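Local structure of GTPase-activating protein BEM3 (6FSF) at residues I57-R61 with L79-F85; F51-K55 with F124-V130; S89-D94 with F201-N205; T18-L24 with L38-R44. The protein acts as a GTPase-activating protein for Cdc42 and, less efficiently, Rho1, and binds phosphatidylinositol 3-phosphate, this piece being its tandem PX and PH domains. The contacts are given in a common frame with arbitrary orientation. Numbering follows the deposited sequence.

Contact 1. Residues I57-R61 with L79-F85; sequences IHKVR and LPDRQLF
This is a helix-to-loop contact inside the PX domain. The first turn of helix 57-70 packs on part of the loop that leads to helix 90-107. Residues 57-61 are regular helix, with Arg61 N bonded to Ile57 O at 3.0 Å. Leu79 to Asp81 are extended, and Arg82 to Leu84 form a 3-10 turn in which Leu84 N bonds to Asp81 O at 3.2 Å. In register, Ile57 lies across from Phe85 (CA-CA 8.5 Å) and Arg61 across from Leu79 (CA-CA 7.7 Å). Phe85 (chi1 m) offers a ring face to Ile57 (chi1 t, chi2 p). Ile57 CG1 sits 4.0 Å from the Phe85 ring centroid, almost on its normal, a CH-pi contact. At the other end Val60 CG1 meets Leu79 CD2 at 3.6 Å. The loop after this helix is the proline-rich PX loop, here with Pro80 in its extended part. Helix 90-107 backs it: Leu79 touches Tyr103, Pro80 touches Ile99 and Phe85 touches Arg96. Arg61 (chi1 m, chi2 and chi3 t) reaches across the loop. Arg61 NH2 lies 3.5 Å from Pro80 O, near the guanidinium plane. The guanidinium stacks on that of Arg82, centres 4.6 Å apart and planes at 29°. Two like charges thus lie together, with Arg61 NE 3.7 Å from Arg82 NH1.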
loop_
_atom_site.group_PDB
_atom_site.type_symbol
_atom_site.label_atom_id
_atom_site.label_comp_id
_atom_site.label_asym_id
_atom_site.label_seq_id
_atom_site.Cartn_x
_atom_site.Cartn_y
_atom_site.Cartn_z
ATOM N N ILE A 57 5.673 7.896 5.201
ATOM C CA ILE A 57 5.906 7.235 6.482
ATOM C C ILE A 57 6.319 8.253 7.535
ATOM O O ILE A 57 6.005 8.097 8.723
ATOM C CB ILE A 57 6.953 6.114 6.318
ATOM C CG1 ILE A 57 7.250 5.444 7.663
ATOM C CG2 ILE A 57 8.226 6.653 5.684
ATOM C CD1 ILE A 57 6.042 4.794 8.303
ATOM N N HIS A 58 7.002 9.321 7.119
ATOM C CA HIS A 58 7.395 10.371 8.051
ATOM C C HIS A 58 6.178 11.073 8.647
ATOM O O HIS A 58 6.138 11.344 9.853
ATOM C CB HIS A 58 8.302 11.377 7.343
ATOM C CG HIS A 58 8.674 12.552 8.190
ATOM N ND1 HIS A 58 9.520 12.450 9.273
ATOM C CD2 HIS A 58 8.310 13.854 8.118
ATOM C CE1 HIS A 58 9.664 13.640 9.829
ATOM N NE2 HIS A 58 8.941 14.509 9.147
ATOM N N LYS A 59 5.177 11.379 7.815
ATOM C CA LYS A 59 3.963 12.011 8.326
ATOM C C LYS A 59 3.222 11.084 9.281
ATOM O O LYS A 59 2.621 11.540 10.262
ATOM C CB LYS A 59 3.042 12.413 7.175
ATOM C CG LYS A 59 3.626 13.423 6.204
ATOM C CD LYS A 59 2.525 14.029 5.335
ATOM C CE LYS A 59 3.060 14.544 4.003
ATOM N NZ LYS A 59 2.861 13.555 2.905
ATOM N N VAL A 60 3.244 9.779 8.999
ATOM C CA VAL A 60 2.587 8.808 9.871
ATOM C C VAL A 60 3.234 8.814 11.250
ATOM O O VAL A 60 2.548 8.846 12.279
ATOM C CB VAL A 60 2.628 7.408 9.234
ATOM C CG1 VAL A 60 2.201 6.346 10.238
ATOM C CG2 VAL A 60 1.744 7.363 7.996
ATOM N N ARG A 61 4.569 8.785 11.290
ATOM C CA ARG A 61 5.266 8.813 12.571
ATOM C C ARG A 61 5.054 10.137 13.292
ATOM O O ARG A 61 5.011 10.172 14.527
ATOM C CB ARG A 61 6.760 8.558 12.366
ATOM C CG ARG A 61 7.081 7.282 11.610
ATOM C CD ARG A 61 8.579 7.025 11.576
ATOM N NE ARG A 61 8.914 5.861 10.762
ATOM C CZ ARG A 61 8.801 4.603 11.174
ATOM N NH1 ARG A 61 8.355 4.343 12.395
ATOM N NH2 ARG A 61 9.128 3.606 10.364
ATOM N N LEU A 79 3.652 1.261 15.531
ATOM C CA LEU A 79 3.923 1.406 14.112
ATOM C C LEU A 79 4.880 0.317 13.634
ATOM O O LEU A 79 5.592 -0.295 14.432
ATOM C CB LEU A 79 4.520 2.782 13.825
ATOM C CG LEU A 79 3.549 3.955 13.695
ATOM C CD1 LEU A 79 4.305 5.221 13.328
ATOM C CD2 LEU A 79 2.488 3.645 12.654
ATOM N N PRO A 80 4.903 0.045 12.329
ATOM C CA PRO A 80 5.903 -0.883 11.797
ATOM C C PRO A 80 7.310 -0.336 11.988
ATOM O O PRO A 80 7.537 0.876 11.981
ATOM C CB PRO A 80 5.537 -0.994 10.313
ATOM C CG PRO A 80 4.692 0.196 10.027
ATOM C CD PRO A 80 3.948 0.475 11.292
ATOM N N ASP A 81 8.258 -1.254 12.158
ATOM C CA ASP A 81 9.634 -0.875 12.451
ATOM C C ASP A 81 10.251 -0.117 11.279
ATOM O O ASP A 81 9.846 -0.273 10.123
ATOM C CB ASP A 81 10.461 -2.120 12.775
ATOM C CG ASP A 81 11.844 -1.783 13.294
ATOM O OD1 ASP A 81 12.064 -0.621 13.696
ATOM O OD2 ASP A 81 12.712 -2.682 13.308
ATOM N N ARG A 82 11.246 0.716 11.593
ATOM C CA ARG A 82 11.935 1.490 10.567
ATOM C C ARG A 82 12.708 0.605 9.599
ATOM O O ARG A 82 12.980 1.031 8.472
ATOM C CB ARG A 82 12.882 2.501 11.217
ATOM C CG ARG A 82 12.235 3.353 12.300
ATOM C CD ARG A 82 13.209 4.380 12.852
ATOM N NE ARG A 82 13.497 5.431 11.881
ATOM C CZ ARG A 82 12.873 6.603 11.850
ATOM N NH1 ARG A 82 11.931 6.875 12.742
ATOM N NH2 ARG A 82 13.194 7.506 10.933
ATOM N N GLN A 83 13.067 -0.615 10.011
ATOM C CA GLN A 83 13.788 -1.523 9.123
ATOM C C GLN A 83 12.906 -2.029 7.989
ATOM O O GLN A 83 13.417 -2.401 6.928
ATOM C CB GLN A 83 14.349 -2.703 9.917
ATOM C CG GLN A 83 15.709 -2.449 10.559
ATOM C CD GLN A 83 15.652 -1.441 11.692
ATOM O OE1 GLN A 83 14.579 -1.119 12.203
ATOM N NE2 GLN A 83 16.814 -0.940 12.092
ATOM N N LEU A 84 11.587 -2.058 8.191
ATOM C CA LEU A 84 10.668 -2.448 7.131
ATOM C C LEU A 84 10.632 -1.444 5.987
ATOM O O LEU A 84 10.070 -1.756 4.932
ATOM C CB LEU A 84 9.260 -2.634 7.702
ATOM C CG LEU A 84 9.066 -3.793 8.682
ATOM C CD1 LEU A 84 7.664 -3.780 9.274
ATOM C CD2 LEU A 84 9.341 -5.120 7.997
ATOM N N PHE A 85 11.217 -0.258 6.167
ATOM C CA PHE A 85 11.224 0.790 5.154
ATOM C C PHE A 85 12.631 1.124 4.668
ATOM O O PHE A 85 12.838 2.195 4.088
ATOM C CB PHE A 85 10.552 2.055 5.696
ATOM C CG PHE A 85 9.072 1.922 5.905
ATOM C CD1 PHE A 85 8.181 2.308 4.916
ATOM C CD2 PHE A 85 8.567 1.420 7.092
ATOM C CE1 PHE A 85 6.816 2.193 5.106
ATOM C CE2 PHE A 85 7.205 1.301 7.290
ATOM C CZ PHE A 85 6.326 1.688 6.296
#

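Contact 2. Residues F51-K55 with F124-V130; sequences FKFSK and FISTDTV
Lys55 makes the strongest polar contacts. Its NZ forms a salt bridge with Asp128 OD2 at 2.7 Å, a hydrogen bond to Thr127 OG1 at 2.8 Å and a weak one to Phe124 O at 3.0 Å. Chi1 and chi2 are both m, which folds the chain over Phe124 (chi1 t). Lys55 NZ lies 4.4 Å from the Phe124 ring centroid, a cation-pi contact, and CE lies 3.8 Å from it. Residues 51-55 are a strand. Residues 124-130 leave helix 115-125 and turn at Asp128 (phi 54°, psi 40°); 129-130 then run antiparallel to strand 51-55. Phe53 pairs with Thr129, CA-CA 4.2 Å, a non-hydrogen-bonded pair. Val130 N bonds to Lys52 O at 2.7 Å and Ser54 N to Asp128 O at 3.1 Å. Further out, Phe53 (chi1 p) faces Ile125 CA, 4.2 Å from its centroid. The short, weakly bonded strand 129-130 adds an edge to the PX-domain sheet. The lysine charge is met by Asp128, just after helix 115-125, which ties that turn to the sheet.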
loop_
_atom_site.group_PDB
_atom_site.type_symbol
_atom_site.label_atom_id
_atom_site.label_comp_id
_atom_site.label_asym_id
_atom_site.label_seq_id
_atom_site.Cartn_x
_atom_site.Cartn_y
_atom_site.Cartn_z
ATOM N N PHE A 51 -13.488 8.354 0.667
ATOM C CA PHE A 51 -12.353 9.059 0.082
ATOM C C PHE A 51 -11.078 8.279 0.373
ATOM O O PHE A 51 -11.070 7.329 1.158
ATOM C CB PHE A 51 -12.246 10.496 0.609
ATOM C CG PHE A 51 -12.071 10.593 2.100
ATOM C CD1 PHE A 51 -13.171 10.614 2.943
ATOM C CD2 PHE A 51 -10.806 10.680 2.660
ATOM C CE1 PHE A 51 -13.013 10.709 4.316
ATOM C CE2 PHE A 51 -10.641 10.775 4.032
ATOM C CZ PHE A 51 -11.747 10.789 4.860
ATOM N N LYS A 52 -9.997 8.696 -0.286
ATOM C CA LYS A 52 -8.660 8.182 -0.026
ATOM C C LYS A 52 -7.719 9.346 0.252
ATOM O O LYS A 52 -7.978 10.489 -0.134
ATOM C CB LYS A 52 -8.113 7.364 -1.203
ATOM C CG LYS A 52 -9.037 6.287 -1.727
ATOM C CD LYS A 52 -8.339 5.486 -2.814
ATOM C CE LYS A 52 -9.327 4.734 -3.681
ATOM N NZ LYS A 52 -10.249 5.680 -4.374
ATOM N N PHE A 53 -6.611 9.042 0.919
ATOM C CA PHE A 53 -5.564 10.028 1.132
ATOM C C PHE A 53 -4.220 9.315 1.149
ATOM O O PHE A 53 -4.142 8.089 1.241
ATOM C CB PHE A 53 -5.789 10.834 2.419
ATOM C CG PHE A 53 -5.777 10.006 3.672
ATOM C CD1 PHE A 53 -4.623 9.887 4.426
ATOM C CD2 PHE A 53 -6.924 9.362 4.107
ATOM C CE1 PHE A 53 -4.606 9.131 5.588
ATOM C CE2 PHE A 53 -6.915 8.602 5.267
ATOM C CZ PHE A 53 -5.754 8.490 6.007
ATOM N N SER A 54 -3.155 10.106 1.052
ATOM C CA SER A 54 -1.804 9.582 0.925
ATOM C C SER A 54 -0.904 10.270 1.937
ATOM O O SER A 54 -0.959 11.494 2.089
ATOM C CB SER A 54 -1.269 9.792 -0.494
ATOM O OG SER A 54 0.048 9.287 -0.618
ATOM N N LYS A 55 -0.082 9.487 2.628
ATOM C CA LYS A 55 0.843 10.018 3.618
ATOM C C LYS A 55 2.177 9.305 3.489
ATOM O O LYS A 55 2.220 8.085 3.307
ATOM C CB LYS A 55 0.310 9.842 5.046
ATOM C CG LYS A 55 -1.035 10.493 5.311
ATOM C CD LYS A 55 -0.921 12.006 5.370
ATOM C CE LYS A 55 -2.262 12.631 5.697
ATOM N NZ LYS A 55 -2.171 14.109 5.854
ATOM N N PHE A 124 -5.649 15.205 10.043
ATOM C CA PHE A 124 -4.737 14.288 9.365
ATOM C C PHE A 124 -5.406 13.642 8.155
ATOM O O PHE A 124 -4.873 13.689 7.041
ATOM C CB PHE A 124 -4.252 13.229 10.357
ATOM C CG PHE A 124 -3.199 12.308 9.816
ATOM C CD1 PHE A 124 -1.877 12.718 9.733
ATOM C CD2 PHE A 124 -3.524 11.024 9.415
ATOM C CE1 PHE A 124 -0.903 11.869 9.244
ATOM C CE2 PHE A 124 -2.553 10.168 8.925
ATOM C CZ PHE A 124 -1.241 10.592 8.841
ATOM N N ILE A 125 -6.590 13.051 8.351
ATOM C CA ILE A 125 -7.276 12.354 7.263
ATOM C C ILE A 125 -8.028 13.287 6.327
ATOM O O ILE A 125 -8.561 12.827 5.309
ATOM C CB ILE A 125 -8.264 11.305 7.809
ATOM C CG1 ILE A 125 -9.447 11.984 8.504
ATOM C CG2 ILE A 125 -7.563 10.364 8.774
ATOM C CD1 ILE A 125 -10.499 11.016 9.010
ATOM N N SER A 126 -8.088 14.581 6.637
ATOM C CA SER A 126 -8.747 15.563 5.786
ATOM C C SER A 126 -7.776 16.291 4.864
ATOM O O SER A 126 -8.167 17.267 4.214
ATOM C CB SER A 126 -9.508 16.580 6.643
ATOM O OG SER A 126 -10.549 15.956 7.372
ATOM N N THR A 127 -6.524 15.846 4.799
ATOM C CA THR A 127 -5.504 16.451 3.954
ATOM C C THR A 127 -4.883 15.380 3.067
ATOM O O THR A 127 -5.055 14.178 3.291
ATOM C CB THR A 127 -4.416 17.143 4.788
ATOM O OG1 THR A 127 -4.005 16.277 5.854
ATOM C CG2 THR A 127 -4.933 18.449 5.369
ATOM N N ASP A 128 -4.151 15.841 2.049
ATOM C CA ASP A 128 -3.510 14.963 1.066
ATOM C C ASP A 128 -4.525 14.018 0.424
ATOM O O ASP A 128 -4.243 12.842 0.180
ATOM C CB ASP A 128 -2.356 14.179 1.691
ATOM C CG ASP A 128 -1.296 15.078 2.283
ATOM O OD1 ASP A 128 -0.456 15.597 1.514
ATOM O OD2 ASP A 128 -1.296 15.268 3.520
ATOM N N THR A 129 -5.716 14.547 0.148
ATOM C CA THR A 129 -6.789 13.741 -0.414
ATOM C C THR A 129 -6.412 13.229 -1.798
ATOM O O THR A 129 -5.788 13.935 -2.594
ATOM C CB THR A 129 -8.074 14.562 -0.487
ATOM O OG1 THR A 129 -8.278 15.243 0.755
ATOM C CG2 THR A 129 -9.270 13.665 -0.765
ATOM N N VAL A 130 -6.794 11.987 -2.079
ATOM C CA VAL A 130 -6.492 11.325 -3.341
ATOM C C VAL A 130 -7.806 10.958 -4.013
ATOM O O VAL A 130 -8.689 10.369 -3.379
ATOM C CB VAL A 130 -5.615 10.077 -3.130
ATOM C CG1 VAL A 130 -5.455 9.310 -4.431
ATOM C CG2 VAL A 130 -4.260 10.472 -2.564
#

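Contact 3. Residues S89-D94 with F201-N205; sequences SPTKVD and FGTRN
Pro90 lies over the backbone of residues 202-204, with its CD 3.2 Å from Gly202 O and its CB 3.6 Å from Arg204 N. The contact joins two domains. Residues 89-94 begin helix 90-107 of the PX domain, and residues 201-205 belong to the PH domain, in the loop before strand 206-211. Ser89 is the N-cap of the helix, and its OG (chi1 p) accepts from Lys92 N at 3.3 Å. Pro90 occupies the first helical turn. Its ring also touches Trp159 and Cys226 of the PH domain. The loop has no regular structure. Gly202 (phi 72°, psi 28°) and Asn205 (phi 54°, psi 38°) both have positive phi, and Arg204 between them is extended. Gly202 sits close to Ser89 and Thr91, where a CB would be tight against both side chains. The nearest CA atoms are those of Thr91 and Arg204, 5.4 Å apart. Thr91 N gives a weak hydrogen bond to Gly202 O at 3.1 Å. Arg204 (chi1 to chi3 t) runs past the helix, its CD 3.9 Å from Thr91 CA. Its NE stays 4.1 Å from Asp94 OD2, beyond a salt bridge. Asp94 OD2 has a weak bond to Asn98. One turn along from Pro90, Asp94 (chi1 t) takes a hydrogen bond on OD1 from Asn205 ND2 (chi1 m) at 2.8 Å.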
loop_
_atom_site.group_PDB
_atom_site.type_symbol
_atom_site.label_atom_id
_atom_site.label_comp_id
_atom_site.label_asym_id
_atom_site.label_seq_id
_atom_site.Cartn_x
_atom_site.Cartn_y
_atom_site.Cartn_z
ATOM N N SER A 89 12.004 -5.079 -0.144
ATOM C CA SER A 89 11.820 -6.491 -0.443
ATOM C C SER A 89 10.329 -6.802 -0.398
ATOM O O SER A 89 9.588 -6.164 0.355
ATOM C CB SER A 89 12.565 -7.396 0.551
ATOM O OG SER A 89 11.772 -7.646 1.699
ATOM N N PRO A 90 9.869 -7.767 -1.199
ATOM C CA PRO A 90 8.426 -8.073 -1.205
ATOM C C PRO A 90 7.883 -8.518 0.142
ATOM O O PRO A 90 6.737 -8.188 0.477
ATOM C CB PRO A 90 8.315 -9.185 -2.257
ATOM C CG PRO A 90 9.483 -8.972 -3.150
ATOM C CD PRO A 90 10.590 -8.487 -2.262
ATOM N N THR A 91 8.667 -9.264 0.926
ATOM C CA THR A 91 8.153 -9.761 2.199
ATOM C C THR A 91 8.009 -8.642 3.226
ATOM O O THR A 91 7.117 -8.702 4.083
ATOM C CB THR A 91 9.052 -10.876 2.736
ATOM O OG1 THR A 91 8.537 -11.351 3.985
ATOM C CG2 THR A 91 10.477 -10.377 2.934
ATOM N N LYS A 92 8.866 -7.618 3.157
ATOM C CA LYS A 92 8.712 -6.471 4.045
ATOM C C LYS A 92 7.526 -5.606 3.632
ATOM O O LYS A 92 6.780 -5.113 4.488
ATOM C CB LYS A 92 9.988 -5.631 4.059
ATOM C CG LYS A 92 11.228 -6.340 4.577
ATOM C CD LYS A 92 12.365 -5.344 4.695
ATOM C CE LYS A 92 13.720 -6.006 4.561
ATOM N NZ LYS A 92 14.796 -4.981 4.467
ATOM N N VAL A 93 7.348 -5.406 2.325
ATOM C CA VAL A 93 6.224 -4.617 1.824
ATOM C C VAL A 93 4.905 -5.243 2.252
ATOM O O VAL A 93 3.973 -4.548 2.679
ATOM C CB VAL A 93 6.315 -4.485 0.293
ATOM C CG1 VAL A 93 5.036 -3.894 -0.276
ATOM C CG2 VAL A 93 7.517 -3.640 -0.090
ATOM N N ASP A 94 4.809 -6.571 2.147
ATOM C CA ASP A 94 3.608 -7.278 2.576
ATOM C C ASP A 94 3.370 -7.104 4.070
ATOM O O ASP A 94 2.234 -6.892 4.510
ATOM C CB ASP A 94 3.727 -8.763 2.228
ATOM C CG ASP A 94 2.476 -9.545 2.577
ATOM O OD1 ASP A 94 1.786 -10.008 1.645
ATOM O OD2 ASP A 94 2.179 -9.694 3.779
ATOM N N PHE A 201 16.018 -13.485 -2.000
ATOM C CA PHE A 201 15.559 -12.190 -2.481
ATOM C C PHE A 201 14.348 -11.664 -1.723
ATOM O O PHE A 201 13.897 -10.550 -2.005
ATOM C CB PHE A 201 15.231 -12.266 -3.977
ATOM C CG PHE A 201 16.342 -12.828 -4.815
ATOM C CD1 PHE A 201 17.497 -12.099 -5.035
ATOM C CD2 PHE A 201 16.224 -14.081 -5.393
ATOM C CE1 PHE A 201 18.519 -12.612 -5.808
ATOM C CE2 PHE A 201 17.241 -14.599 -6.170
ATOM C CZ PHE A 201 18.391 -13.863 -6.377
ATOM N N GLY A 202 13.811 -12.425 -0.773
ATOM C CA GLY A 202 12.619 -11.996 -0.069
ATOM C C GLY A 202 11.366 -12.059 -0.912
ATOM O O GLY A 202 10.431 -11.281 -0.682
ATOM N N THR A 203 11.327 -12.967 -1.888
ATOM C CA THR A 203 10.182 -13.075 -2.777
ATOM C C THR A 203 8.929 -13.449 -1.995
ATOM O O THR A 203 8.964 -14.295 -1.096
ATOM C CB THR A 203 10.466 -14.114 -3.861
ATOM O OG1 THR A 203 11.625 -13.727 -4.606
ATOM C CG2 THR A 203 9.285 -14.227 -4.819
ATOM N N ARG A 204 7.819 -12.797 -2.338
ATOM C CA ARG A 204 6.543 -13.070 -1.699
ATOM C C ARG A 204 5.435 -12.567 -2.609
ATOM O O ARG A 204 5.569 -11.507 -3.226
ATOM C CB ARG A 204 6.455 -12.414 -0.320
ATOM C CG ARG A 204 5.239 -12.819 0.479
ATOM C CD ARG A 204 5.425 -12.499 1.947
ATOM N NE ARG A 204 4.342 -13.047 2.756
ATOM C CZ ARG A 204 4.211 -14.337 3.046
ATOM N NH1 ARG A 204 5.092 -15.215 2.582
ATOM N NH2 ARG A 204 3.197 -14.751 3.793
ATOM N N ASN A 205 4.345 -13.334 -2.683
ATOM C CA ASN A 205 3.241 -13.045 -3.600
ATOM C C ASN A 205 3.757 -12.894 -5.027
ATOM O O ASN A 205 3.295 -12.046 -5.792
ATOM C CB ASN A 205 2.480 -11.789 -3.168
ATOM C CG ASN A 205 2.038 -11.842 -1.721
ATOM O OD1 ASN A 205 1.646 -12.895 -1.214
ATOM N ND2 ASN A 205 2.100 -10.704 -1.045
#

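Contact 4. Residues T18-L24 with L38-R44; sequences TIQIEVL and LIAIIDR
Backbone hydrogen bonds carry this antiparallel pairing of strands 19-24 and 38-43, whose axes approach to 4.6 Å with directions 152° apart. Gln20 pairs with Ile42: Gln20 N to Ile42 O is 2.7 Å, and Ile42 N to Gln20 O is 2.8 Å. Glu22 pairs with Ala40: Glu22 N to Ala40 O is 3.0 Å, and Ala40 N to Glu22 O is 2.9 Å. Leu24 N to Leu38 O and Arg44 N to Thr18 O, both 2.9 Å, extend the ladder. Ile19-Asp43, Ile21-Ile41 and Val23-Ile39 are non-hydrogen-bonded pairs. Apolar contacts follow the faces. Ile21 CG2 meets Ile41 CD1 at 3.6 Å and Ile19 CD1 meets Ile41 CG2 at 4.1 Å, on the side where Ile21 and Ile39 touch helix 90-107. On the other face Leu24 CD1 meets Ala40 CB at 3.8 Å. Among polar side chains, Arg44 lays its guanidinium over Gln20 CG and bonds to Gly17 O. The arrangement is the N-terminal beta hairpin of the PX fold, whose meander continues into strand 49-55.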
loop_
_atom_site.group_PDB
_atom_site.type_symbol
_atom_site.label_atom_id
_atom_site.label_comp_id
_atom_site.label_asym_id
_atom_site.label_seq_id
_atom_site.Cartn_x
_atom_site.Cartn_y
_atom_site.Cartn_z
ATOM N N THR A 18 -17.874 5.369 13.208
ATOM C CA THR A 18 -18.726 5.017 12.081
ATOM C C THR A 18 -17.945 4.752 10.799
ATOM O O THR A 18 -18.560 4.609 9.736
ATOM C CB THR A 18 -19.751 6.124 11.824
ATOM O OG1 THR A 18 -19.099 7.256 11.231
ATOM C CG2 THR A 18 -20.409 6.553 13.127
ATOM N N ILE A 19 -16.617 4.688 10.864
ATOM C CA ILE A 19 -15.805 4.499 9.669
ATOM C C ILE A 19 -14.923 3.270 9.839
ATOM O O ILE A 19 -14.527 2.907 10.953
ATOM C CB ILE A 19 -14.936 5.737 9.343
ATOM C CG1 ILE A 19 -13.929 6.014 10.467
ATOM C CG2 ILE A 19 -15.808 6.956 9.079
ATOM C CD1 ILE A 19 -12.870 7.040 10.099
ATOM N N GLN A 20 -14.631 2.621 8.715
ATOM C CA GLN A 20 -13.596 1.604 8.635
ATOM C C GLN A 20 -12.447 2.140 7.795
ATOM O O GLN A 20 -12.644 2.983 6.916
ATOM C CB GLN A 20 -14.127 0.306 8.021
ATOM C CG GLN A 20 -15.426 -0.197 8.615
ATOM C CD GLN A 20 -16.018 -1.334 7.807
ATOM O OE1 GLN A 20 -17.168 -1.269 7.376
ATOM N NE2 GLN A 20 -15.231 -2.382 7.595
ATOM N N ILE A 21 -11.242 1.648 8.072
ATOM C CA ILE A 21 -10.060 2.027 7.309
ATOM C C ILE A 21 -9.524 0.799 6.592
ATOM O O ILE A 21 -9.722 -0.337 7.032
ATOM C CB ILE A 21 -8.970 2.668 8.204
ATOM C CG1 ILE A 21 -8.305 1.622 9.114
ATOM C CG2 ILE A 21 -9.559 3.799 9.033
ATOM C CD1 ILE A 21 -6.971 1.098 8.592
ATOM N N GLU A 22 -8.843 1.037 5.475
ATOM C CA GLU A 22 -8.155 -0.027 4.748
ATOM C C GLU A 22 -6.912 0.571 4.111
ATOM O O GLU A 22 -7.018 1.407 3.211
ATOM C CB GLU A 22 -9.056 -0.665 3.695
ATOM C CG GLU A 22 -8.415 -1.861 3.001
ATOM C CD GLU A 22 -9.296 -2.462 1.924
ATOM O OE1 GLU A 22 -10.420 -1.952 1.718
ATOM O OE2 GLU A 22 -8.866 -3.444 1.283
ATOM N N VAL A 23 -5.744 0.154 4.591
ATOM C CA VAL A 23 -4.484 0.537 3.968
ATOM C C VAL A 23 -4.380 -0.220 2.648
ATOM O O VAL A 23 -4.266 -1.448 2.637
ATOM C CB VAL A 23 -3.289 0.240 4.883
ATOM C CG1 VAL A 23 -1.995 0.714 4.245
ATOM C CG2 VAL A 23 -3.489 0.897 6.240
ATOM N N LEU A 24 -4.441 0.507 1.535
ATOM C CA LEU A 24 -4.464 -0.125 0.223
ATOM C C LEU A 24 -3.074 -0.387 -0.340
ATOM O O LEU A 24 -2.901 -1.329 -1.123
ATOM C CB LEU A 24 -5.256 0.738 -0.765
ATOM C CG LEU A 24 -6.732 1.006 -0.444
ATOM C CD1 LEU A 24 -7.340 1.946 -1.476
ATOM C CD2 LEU A 24 -7.521 -0.292 -0.369
ATOM N N LEU A 38 -1.122 4.780 0.871
ATOM C CA LEU A 38 -2.479 5.087 0.429
ATOM C C LEU A 38 -3.482 4.427 1.368
ATOM O O LEU A 38 -3.421 3.216 1.598
ATOM C CB LEU A 38 -2.701 4.606 -1.006
ATOM C CG LEU A 38 -4.050 4.949 -1.641
ATOM C CD1 LEU A 38 -4.175 6.452 -1.845
ATOM C CD2 LEU A 38 -4.241 4.205 -2.955
ATOM N N ILE A 39 -4.406 5.222 1.901
ATOM C CA ILE A 39 -5.345 4.775 2.923
ATOM C C ILE A 39 -6.758 5.131 2.484
ATOM O O ILE A 39 -7.014 6.265 2.062
ATOM C CB ILE A 39 -5.035 5.407 4.293
ATOM C CG1 ILE A 39 -3.634 5.019 4.755
ATOM C CG2 ILE A 39 -6.083 4.997 5.320
ATOM C CD1 ILE A 39 -3.143 5.822 5.927
ATOM N N ALA A 40 -7.674 4.173 2.601
ATOM C CA ALA A 40 -9.066 4.375 2.231
ATOM C C ALA A 40 -9.927 4.488 3.480
ATOM O O ALA A 40 -9.764 3.722 4.433
ATOM C CB ALA A 40 -9.566 3.231 1.349
ATOM N N ILE A 41 -10.844 5.452 3.467
ATOM C CA ILE A 41 -11.805 5.659 4.544
ATOM C C ILE A 41 -13.174 5.230 4.037
ATOM O O ILE A 41 -13.614 5.674 2.969
ATOM C CB ILE A 41 -11.817 7.123 5.018
ATOM C CG1 ILE A 41 -10.483 7.479 5.672
ATOM C CG2 ILE A 41 -12.956 7.359 5.994
ATOM C CD1 ILE A 41 -10.204 6.707 6.942
ATOM N N ILE A 42 -13.842 4.366 4.798
ATOM C CA ILE A 42 -15.050 3.683 4.349
ATOM C C ILE A 42 -16.153 3.896 5.377
ATOM O O ILE A 42 -15.926 3.737 6.581
ATOM C CB ILE A 42 -14.790 2.179 4.128
ATOM C CG1 ILE A 42 -13.872 1.978 2.920
ATOM C CG2 ILE A 42 -16.099 1.424 3.956
ATOM C CD1 ILE A 42 -12.863 0.861 3.094
ATOM N N ASP A 43 -17.343 4.260 4.900
ATOM C CA ASP A 43 -18.502 4.370 5.776
ATOM C C ASP A 43 -18.961 2.981 6.199
ATOM O O ASP A 43 -19.192 2.110 5.357
ATOM C CB ASP A 43 -19.638 5.118 5.072
ATOM C CG ASP A 43 -20.901 5.186 5.913
ATOM O OD1 ASP A 43 -21.904 4.533 5.547
ATOM O OD2 ASP A 43 -20.891 5.889 6.944
ATOM N N ARG A 44 -19.093 2.781 7.512
ATOM C CA ARG A 44 -19.362 1.449 8.051
ATOM C C ARG A 44 -20.693 0.894 7.554
ATOM O O ARG A 44 -20.761 -0.236 7.058
ATOM C CB ARG A 44 -19.347 1.498 9.578
ATOM C CG ARG A 44 -19.669 0.176 10.255
ATOM C CD ARG A 44 -18.405 -0.529 10.715
ATOM N NE ARG A 44 -17.662 0.283 11.674
ATOM C CZ ARG A 44 -16.503 -0.070 12.221
ATOM N NH1 ARG A 44 -15.940 -1.229 11.906
ATOM N NH2 ARG A 44 -15.906 0.741 13.083
#

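How the contacts relate
Contacts 1, 2 and 4 all lie in the PX domain. Contact 4 comes first along the chain, and contact 1 is nested inside the loop that contact 2 closes. Contact 3 opens after contact 1 closes, and its segments alternate with those of contact 2. Contacts 2 and 4 share one antiparallel sheet, with centres about 11 Å apart; strands 35-43 and 49-55 are neighbours in it. Strand 49-55 is followed by helix 57-70, and contacts 1 and 2 touch, for example at Val60 and Lys55. Contact 3 is about 26 Å from contact 2, centre to centre, across the chain's centre. Helix 90-107 backs contacts 1 and 4, and its start meets the PH domain at contact 3, linking the tandem domains.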